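VP5 (Halorubrum pleomorphic virus 2, PDB 6QGI) is an envelope protein of a pleomorphic archaeal virus and probably acts as the fusion protein that merges viral and host membranes. Local coordinates at residues V16-R21 / T107-N112; F113-N118 / T175-G180. All coordinates share one frame; numbering follows the deposited sequence.

How the contacts relate
Both contacts hold the long helix 91-133, on successive turns, and their centres lie about 12 Å apart. In contact 1 the helix meets a 3-10 turn in the loop between strand 11-13 and helix 37-60; in contact 2 it meets the start of strand 176-186. Both are largely buried, but contact 1 lies nearer the middle of the chain, about 13 Å from its centre against 19 Å, and contact 2 runs out to exposed K115. In each, an asparagine amide of the helix grips main-chain atoms. N112 uses its NH2 group on a turn, whereas N118 uses both ends of its amide on a strand, beside a broader apolar patch.

Contact 1: V16-R21 / T107-N112; sequences VGWALR and TTVQSN
The indole of W18 has A19 CB over one face, 4.1 Å above the ring plane and offset toward the rim, while V109 CG1 approaches W18 CZ3 obliquely at 4.0 Å. The guanidinium of R21 likewise carries G17 CA on one face; its NH2 forms a salt bridge with D289 of helix 285-292. W18 and A19 belong to a 3-10 turn (17-19), with R21 just after it, docked on the long helix 91-133, and M235 of helix 225-253 touches both W18 and V109. In W18 a chi1 of 61° tucks CG between the backbone N and C, and CB packs on N112 CB. On the next turn back, T108 turns its methyl CG2 onto the main chain of R21, while V109 CG2 sits against A19 O. N112 supplies the polar link: its amide reaches into the end of the turn, where OD1 accepts from F23 N and so fixes which end of the amide faces the carbonyls. N112 ND2 donates in its amide plane to a lone pair of W18 O at 2.8 Å and 162°, and a weak, bent second bond runs from N112 ND2 to R21 O.

Contact 2: F113-N118 / T175-G180; sequences FLKTWN and TTMSVG
Three hydrogen bonds tie the helix segment 113-118 to main-chain atoms of S178 and G180, early in strand 176-186, and two of them come from one amide. N118 straddles the main chain: its OD1 accepts from G180 N at 2.8 Å in a nearly straight bond (168°), the donor lying above the amide carbonyl plane, while its ND2 donates to S178 O at 3.0 Å. The backbone between these two points passes just beyond the oxygen end of the amide, V179 CA lying 3.3 Å from N118 OD1. With both its ends engaged, the amide is fixed in rotation. The third bond comes from the adjacent W117, whose CG is anti to the backbone N; NE1 donates to G180 O at 2.8 Å, with the oxygen in the ring plane, but the bond is bent (141°) and the donor stands above the carbonyl plane. G180 is thus gripped at both its N-H and its carbonyl.

Apolar contacts lie alongside. V179 CG2 packs on L114, with CD1 at 3.6 Å, and V179 CG1 touches both N118 OD1 and W117 CD1. M177, its side chain fully extended, crosses L114 obliquely and ends in the methyl CE, where CG of the solvent-exposed K115 meets it at 3.6 Å.

The axes of 113-118 and 176-179 run in the same general direction, 29° apart and 8.8 Å at closest approach. M177 and V179 pair through their backbones with F169 and T167 of the antiparallel strand 167-170, and F169 also touches L114; on the helix, W117 meets W228 of helix 225-253 edge-to-face, and T116 packs on helix 37-60.

Contact 1: V16-R21 / T107-N112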
ATOM      1  N   VAL A  16       1.349   1.516   5.427  1.00 24.08           N
ATOM      2  CA  VAL A  16       2.327   2.618   5.488  1.00 23.50           C
ATOM      3  C   VAL A  16       3.079   2.665   6.834  1.00 26.92           C
ATOM      4  O   VAL A  16       3.857   3.605   7.060  1.00 26.69           O
ATOM      5  CB  VAL A  16       1.669   3.995   5.171  1.00 27.18           C
ATOM      6  CG1 VAL A  16       1.133   4.045   3.746  1.00 26.41           C
ATOM      7  CG2 VAL A  16       0.575   4.346   6.171  1.00 27.35           C
ATOM      8  N   GLY A  17       2.851   1.661   7.685  1.00 22.59           N
ATOM      9  CA  GLY A  17       3.475   1.569   8.999  1.00 22.72           C
ATOM     10  C   GLY A  17       4.987   1.520   8.963  1.00 27.82           C
ATOM     11  O   GLY A  17       5.641   1.963   9.912  1.00 28.01           O
ATOM     12  N   TRP A  18       5.542   1.025   7.837  1.00 25.17           N
ATOM     13  CA  TRP A  18       6.973   0.889   7.549  1.00 25.48           C
ATOM     14  C   TRP A  18       7.688   2.238   7.508  1.00 30.01           C
ATOM     15  O   TRP A  18       8.911   2.298   7.665  1.00 29.79           O
ATOM     16  CB  TRP A  18       7.171   0.162   6.213  1.00 24.19           C
ATOM     17  CG  TRP A  18       6.568   0.880   5.046  1.00 24.81           C
ATOM     18  CD1 TRP A  18       5.292   0.759   4.580  1.00 27.53           C
ATOM     19  CD2 TRP A  18       7.222   1.823   4.191  1.00 24.47           C
ATOM     20  NE1 TRP A  18       5.092   1.616   3.527  1.00 26.74           N
ATOM     21  CE2 TRP A  18       6.271   2.255   3.241  1.00 28.19           C
ATOM     22  CE3 TRP A  18       8.522   2.355   4.142  1.00 25.79           C
ATOM     23  CZ2 TRP A  18       6.580   3.190   2.248  1.00 27.37           C
ATOM     24  CZ3 TRP A  18       8.829   3.279   3.156  1.00 27.16           C
ATOM     25  CH2 TRP A  18       7.868   3.680   2.217  1.00 27.61           C
ATOM     26  N   ALA A  19       6.931   3.314   7.255  1.00 26.87           N
ATOM     27  CA  ALA A  19       7.456   4.671   7.217  1.00 26.79           C
ATOM     28  C   ALA A  19       7.379   5.312   8.603  1.00 31.60           C
ATOM     29  O   ALA A  19       7.905   6.401   8.797  1.00 31.48           O
ATOM     30  CB  ALA A  19       6.678   5.495   6.202  1.00 27.28           C
ATOM     31  N   LEU A  20       6.747   4.624   9.574  1.00 28.37           N
ATOM     32  CA  LEU A  20       6.590   5.144  10.932  1.00 28.82           C
ATOM     33  C   LEU A  20       7.360   4.349  11.982  1.00 33.31           C
ATOM     34  O   LEU A  20       7.909   4.946  12.905  1.00 33.59           O
ATOM     35  CB  LEU A  20       5.107   5.185  11.313  1.00 28.83           C
ATOM     36  CG  LEU A  20       4.272   6.237  10.608  1.00 32.77           C
ATOM     37  CD1 LEU A  20       2.833   6.036  10.898  1.00 33.05           C
ATOM     38  CD2 LEU A  20       4.690   7.649  11.027  1.00 34.30           C
ATOM     39  N   ARG A  21       7.392   3.009  11.857  1.00 29.23           N
ATOM     40  CA  ARG A  21       8.049   2.128  12.827  1.00 28.86           C
ATOM     41  C   ARG A  21       8.531   0.844  12.161  1.00 34.37           C
ATOM     42  O   ARG A  21       8.236   0.636  10.984  1.00 33.36           O
ATOM     43  CB  ARG A  21       7.057   1.795  13.956  1.00 26.24           C
ATOM     44  CG  ARG A  21       5.902   0.916  13.477  1.00 26.90           C
ATOM     45  CD  ARG A  21       4.705   0.952  14.383  1.00 28.41           C
ATOM     46  NE  ARG A  21       3.533   0.442  13.674  1.00 33.30           N
ATOM     47  CZ  ARG A  21       2.675   1.202  12.999  1.00 42.39           C
ATOM     48  NH1 ARG A  21       2.843   2.520  12.950  1.00 22.01           N
ATOM     49  NH2 ARG A  21       1.644   0.656  12.375  1.00 30.48           N
ATOM     50  N   THR A 107      16.668   5.446   9.611  1.00 27.17           N
ATOM     51  CA  THR A 107      17.291   4.120   9.493  1.00 26.65           C
ATOM     52  C   THR A 107      16.173   3.075   9.513  1.00 29.22           C
ATOM     53  O   THR A 107      16.201   2.161   8.699  1.00 29.10           O
ATOM     54  CB  THR A 107      18.359   3.902  10.587  1.00 32.80           C
ATOM     55  OG1 THR A 107      19.476   4.711  10.251  1.00 31.43           O
ATOM     56  CG2 THR A 107      18.834   2.454  10.701  1.00 31.72           C
ATOM     57  N   THR A 108      15.167   3.256  10.396  1.00 24.72           N
ATOM     58  CA  THR A 108      14.010   2.367  10.536  1.00 23.88           C
ATOM     59  C   THR A 108      13.166   2.408   9.256  1.00 27.57           C
ATOM     60  O   THR A 108      12.610   1.382   8.883  1.00 27.49           O
ATOM     61  CB  THR A 108      13.199   2.732  11.789  1.00 31.31           C
ATOM     62  OG1 THR A 108      14.072   2.741  12.919  1.00 33.11           O
ATOM     63  CG2 THR A 108      12.063   1.765  12.059  1.00 28.57           C
ATOM     64  N   VAL A 109      13.105   3.565   8.569  1.00 24.27           N
ATOM     65  CA  VAL A 109      12.353   3.712   7.316  1.00 23.60           C
ATOM     66  C   VAL A 109      13.148   3.030   6.197  1.00 27.85           C
ATOM     67  O   VAL A 109      12.576   2.197   5.491  1.00 28.35           O
ATOM     68  CB  VAL A 109      11.990   5.190   6.986  1.00 26.93           C
ATOM     69  CG1 VAL A 109      11.308   5.314   5.626  1.00 26.04           C
ATOM     70  CG2 VAL A 109      11.110   5.792   8.075  1.00 26.55           C
ATOM     71  N   GLN A 110      14.458   3.349   6.060  1.00 23.95           N
ATOM     72  CA  GLN A 110      15.348   2.754   5.046  1.00 23.63           C
ATOM     73  C   GLN A 110      15.421   1.234   5.175  1.00 28.97           C
ATOM     74  O   GLN A 110      15.354   0.540   4.162  1.00 29.10           O
ATOM     75  CB  GLN A 110      16.767   3.317   5.147  1.00 25.05           C
ATOM     76  CG  GLN A 110      16.930   4.759   4.708  1.00 28.86           C
ATOM     77  CD  GLN A 110      18.252   5.319   5.171  1.00 37.62           C
ATOM     78  OE1 GLN A 110      18.717   5.065   6.293  1.00 32.80           O
ATOM     79  NE2 GLN A 110      18.883   6.106   4.321  1.00 25.70           N
ATOM     80  N   SER A 111      15.547   0.720   6.419  1.00 25.55           N
ATOM     81  CA  SER A 111      15.624  -0.714   6.707  1.00 25.01           C
ATOM     82  C   SER A 111      14.365  -1.428   6.273  1.00 25.78           C
ATOM     83  O   SER A 111      14.470  -2.464   5.633  1.00 25.76           O
ATOM     84  CB  SER A 111      15.879  -0.973   8.189  1.00 28.92           C
ATOM     85  OG  SER A 111      17.093  -0.362   8.591  1.00 38.29           O
ATOM     86  N   ASN A 112      13.181  -0.874   6.592  1.00 20.21           N
ATOM     87  CA  ASN A 112      11.898  -1.474   6.218  1.00 18.83           C
ATOM     88  C   ASN A 112      11.750  -1.559   4.710  1.00 22.08           C
ATOM     89  O   ASN A 112      11.319  -2.592   4.204  1.00 21.57           O
ATOM     90  CB  ASN A 112      10.736  -0.692   6.815  1.00 16.56           C
ATOM     91  CG  ASN A 112      10.561  -0.880   8.296  1.00 28.61           C
ATOM     92  OD1 ASN A 112      10.860  -1.933   8.872  1.00 21.71           O
ATOM     93  ND2 ASN A 112      10.080   0.155   8.952  1.00 19.47           N
TER

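Contact 2: F113-N118 / T175-G180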
ATOM      1  N   PHE A 113      12.136  -0.481   4.000  1.00 18.27           N
ATOM      2  CA  PHE A 113      12.088  -0.368   2.549  1.00 17.79           C
ATOM      3  C   PHE A 113      13.032  -1.380   1.880  1.00 20.83           C
ATOM      4  O   PHE A 113      12.666  -1.989   0.877  1.00 19.79           O
ATOM      5  CB  PHE A 113      12.440   1.073   2.139  1.00 20.07           C
ATOM      6  CG  PHE A 113      12.548   1.340   0.657  1.00 22.01           C
ATOM      7  CD1 PHE A 113      11.417   1.592  -0.103  1.00 25.41           C
ATOM      8  CD2 PHE A 113      13.788   1.408   0.034  1.00 24.44           C
ATOM      9  CE1 PHE A 113      11.520   1.844  -1.472  1.00 26.68           C
ATOM     10  CE2 PHE A 113      13.889   1.663  -1.333  1.00 27.48           C
ATOM     11  CZ  PHE A 113      12.755   1.887  -2.075  1.00 25.75           C
ATOM     12  N   LEU A 114      14.241  -1.554   2.432  1.00 18.27           N
ATOM     13  CA  LEU A 114      15.238  -2.460   1.861  1.00 18.47           C
ATOM     14  C   LEU A 114      14.974  -3.917   2.235  1.00 22.77           C
ATOM     15  O   LEU A 114      15.299  -4.792   1.435  1.00 23.69           O
ATOM     16  CB  LEU A 114      16.668  -2.049   2.243  1.00 18.96           C
ATOM     17  CG  LEU A 114      17.108  -0.682   1.697  1.00 23.13           C
ATOM     18  CD1 LEU A 114      18.409  -0.225   2.309  1.00 23.46           C
ATOM     19  CD2 LEU A 114      17.113  -0.659   0.177  1.00 24.60           C
ATOM     20  N   LYS A 115      14.340  -4.180   3.399  1.00 18.12           N
ATOM     21  CA  LYS A 115      13.974  -5.536   3.822  1.00 18.09           C
ATOM     22  C   LYS A 115      12.866  -6.087   2.916  1.00 21.40           C
ATOM     23  O   LYS A 115      12.857  -7.280   2.606  1.00 21.39           O
ATOM     24  CB  LYS A 115      13.530  -5.557   5.288  1.00 20.69           C
ATOM     25  CG  LYS A 115      14.648  -5.682   6.298  1.00 33.42           C
ATOM     26  CD  LYS A 115      14.117  -5.626   7.724  1.00 42.87           C
ATOM     27  CE  LYS A 115      15.205  -5.277   8.712  1.00 53.21           C
ATOM     28  NZ  LYS A 115      16.215  -6.364   8.840  1.00 64.40           N
ATOM     29  N   THR A 116      11.945  -5.200   2.482  1.00 16.92           N
ATOM     30  CA  THR A 116      10.836  -5.505   1.572  1.00 15.83           C
ATOM     31  C   THR A 116      11.408  -5.947   0.221  1.00 19.29           C
ATOM     32  O   THR A 116      10.895  -6.908  -0.354  1.00 19.79           O
ATOM     33  CB  THR A 116       9.903  -4.290   1.438  1.00 19.24           C
ATOM     34  OG1 THR A 116       9.494  -3.867   2.735  1.00 14.21           O
ATOM     35  CG2 THR A 116       8.667  -4.570   0.580  1.00 16.91           C
ATOM     36  N   TRP A 117      12.482  -5.266  -0.259  1.00 14.87           N
ATOM     37  CA  TRP A 117      13.191  -5.585  -1.503  1.00 14.60           C
ATOM     38  C   TRP A 117      13.984  -6.885  -1.321  1.00 20.97           C
ATOM     39  O   TRP A 117      13.974  -7.727  -2.219  1.00 21.83           O
ATOM     40  CB  TRP A 117      14.123  -4.425  -1.942  1.00 12.97           C
ATOM     41  CG  TRP A 117      14.956  -4.723  -3.165  1.00 13.96           C
ATOM     42  CD1 TRP A 117      16.226  -5.221  -3.187  1.00 17.60           C
ATOM     43  CD2 TRP A 117      14.580  -4.530  -4.539  1.00 13.25           C
ATOM     44  NE1 TRP A 117      16.661  -5.355  -4.486  1.00 17.15           N
ATOM     45  CE2 TRP A 117      15.670  -4.946  -5.336  1.00 17.59           C
ATOM     46  CE3 TRP A 117      13.422  -4.058  -5.177  1.00 13.40           C
ATOM     47  CZ2 TRP A 117      15.639  -4.896  -6.737  1.00 16.75           C
ATOM     48  CZ3 TRP A 117      13.396  -4.007  -6.565  1.00 14.79           C
ATOM     49  CH2 TRP A 117      14.497  -4.414  -7.328  1.00 15.79           C
ATOM     50  N   ASN A 118      14.667  -7.041  -0.166  1.00 18.41           N
ATOM     51  CA  ASN A 118      15.468  -8.222   0.173  1.00 18.73           C
ATOM     52  C   ASN A 118      14.618  -9.492   0.201  1.00 22.58           C
ATOM     53  O   ASN A 118      15.025 -10.492  -0.396  1.00 23.63           O
ATOM     54  CB  ASN A 118      16.193  -8.025   1.500  1.00 17.71           C
ATOM     55  CG  ASN A 118      17.351  -7.070   1.400  1.00 32.88           C
ATOM     56  OD1 ASN A 118      17.708  -6.605   0.315  1.00 26.72           O
ATOM     57  ND2 ASN A 118      17.950  -6.738   2.534  1.00 23.59           N
ATOM     58  N   THR A 175      25.307   2.590  10.238  1.00 31.98           N
ATOM     59  CA  THR A 175      25.442   1.128  10.191  1.00 31.71           C
ATOM     60  C   THR A 175      25.297   0.657   8.739  1.00 35.47           C
ATOM     61  O   THR A 175      24.752   1.394   7.911  1.00 34.02           O
ATOM     62  CB  THR A 175      24.407   0.450  11.112  1.00 35.59           C
ATOM     63  OG1 THR A 175      23.090   0.785  10.676  1.00 33.31           O
ATOM     64  CG2 THR A 175      24.592   0.809  12.583  1.00 30.35           C
ATOM     65  N   THR A 176      25.792  -0.550   8.424  1.00 33.08           N
ATOM     66  CA  THR A 176      25.707  -1.097   7.066  1.00 33.01           C
ATOM     67  C   THR A 176      24.669  -2.222   6.986  1.00 36.47           C
ATOM     68  O   THR A 176      24.479  -2.979   7.944  1.00 36.64           O
ATOM     69  CB  THR A 176      27.070  -1.568   6.560  1.00 45.83           C
ATOM     70  OG1 THR A 176      27.678  -2.406   7.545  1.00 49.80           O
ATOM     71  CG2 THR A 176      27.994  -0.411   6.209  1.00 45.69           C
ATOM     72  N   MET A 177      23.995  -2.310   5.836  1.00 31.56           N
ATOM     73  CA  MET A 177      22.963  -3.294   5.542  1.00 29.94           C
ATOM     74  C   MET A 177      23.195  -3.880   4.150  1.00 32.46           C
ATOM     75  O   MET A 177      23.422  -3.124   3.206  1.00 31.96           O
ATOM     76  CB  MET A 177      21.579  -2.626   5.627  1.00 31.06           C
ATOM     77  CG  MET A 177      20.428  -3.590   5.513  1.00 34.01           C
ATOM     78  SD  MET A 177      18.838  -2.754   5.428  1.00 36.67           S
ATOM     79  CE  MET A 177      17.788  -4.148   5.326  1.00 32.73           C
ATOM     80  N   SER A 178      23.134  -5.212   4.020  1.00 28.22           N
ATOM     81  CA  SER A 178      23.289  -5.864   2.723  1.00 27.60           C
ATOM     82  C   SER A 178      21.939  -5.858   1.997  1.00 29.41           C
ATOM     83  O   SER A 178      20.919  -6.194   2.602  1.00 28.49           O
ATOM     84  CB  SER A 178      23.819  -7.285   2.884  1.00 31.37           C
ATOM     85  OG  SER A 178      24.165  -7.851   1.629  1.00 37.47           O
ATOM     86  N   VAL A 179      21.917  -5.412   0.734  1.00 25.00           N
ATOM     87  CA  VAL A 179      20.690  -5.357  -0.059  1.00 23.56           C
ATOM     88  C   VAL A 179      20.822  -6.310  -1.244  1.00 26.36           C
ATOM     89  O   VAL A 179      21.830  -6.285  -1.962  1.00 25.85           O
ATOM     90  CB  VAL A 179      20.292  -3.919  -0.504  1.00 27.40           C
ATOM     91  CG1 VAL A 179      19.042  -3.932  -1.394  1.00 26.45           C
ATOM     92  CG2 VAL A 179      20.064  -3.018   0.706  1.00 26.93           C
ATOM     93  N   GLY A 180      19.790  -7.142  -1.411  1.00 22.10           N
ATOM     94  CA  GLY A 180      19.688  -8.135  -2.469  1.00 21.96           C
ATOM     95  C   GLY A 180      19.684  -7.517  -3.850  1.00 25.37           C
ATOM     96  O   GLY A 180      19.171  -6.407  -4.025  1.00 24.06           O
TER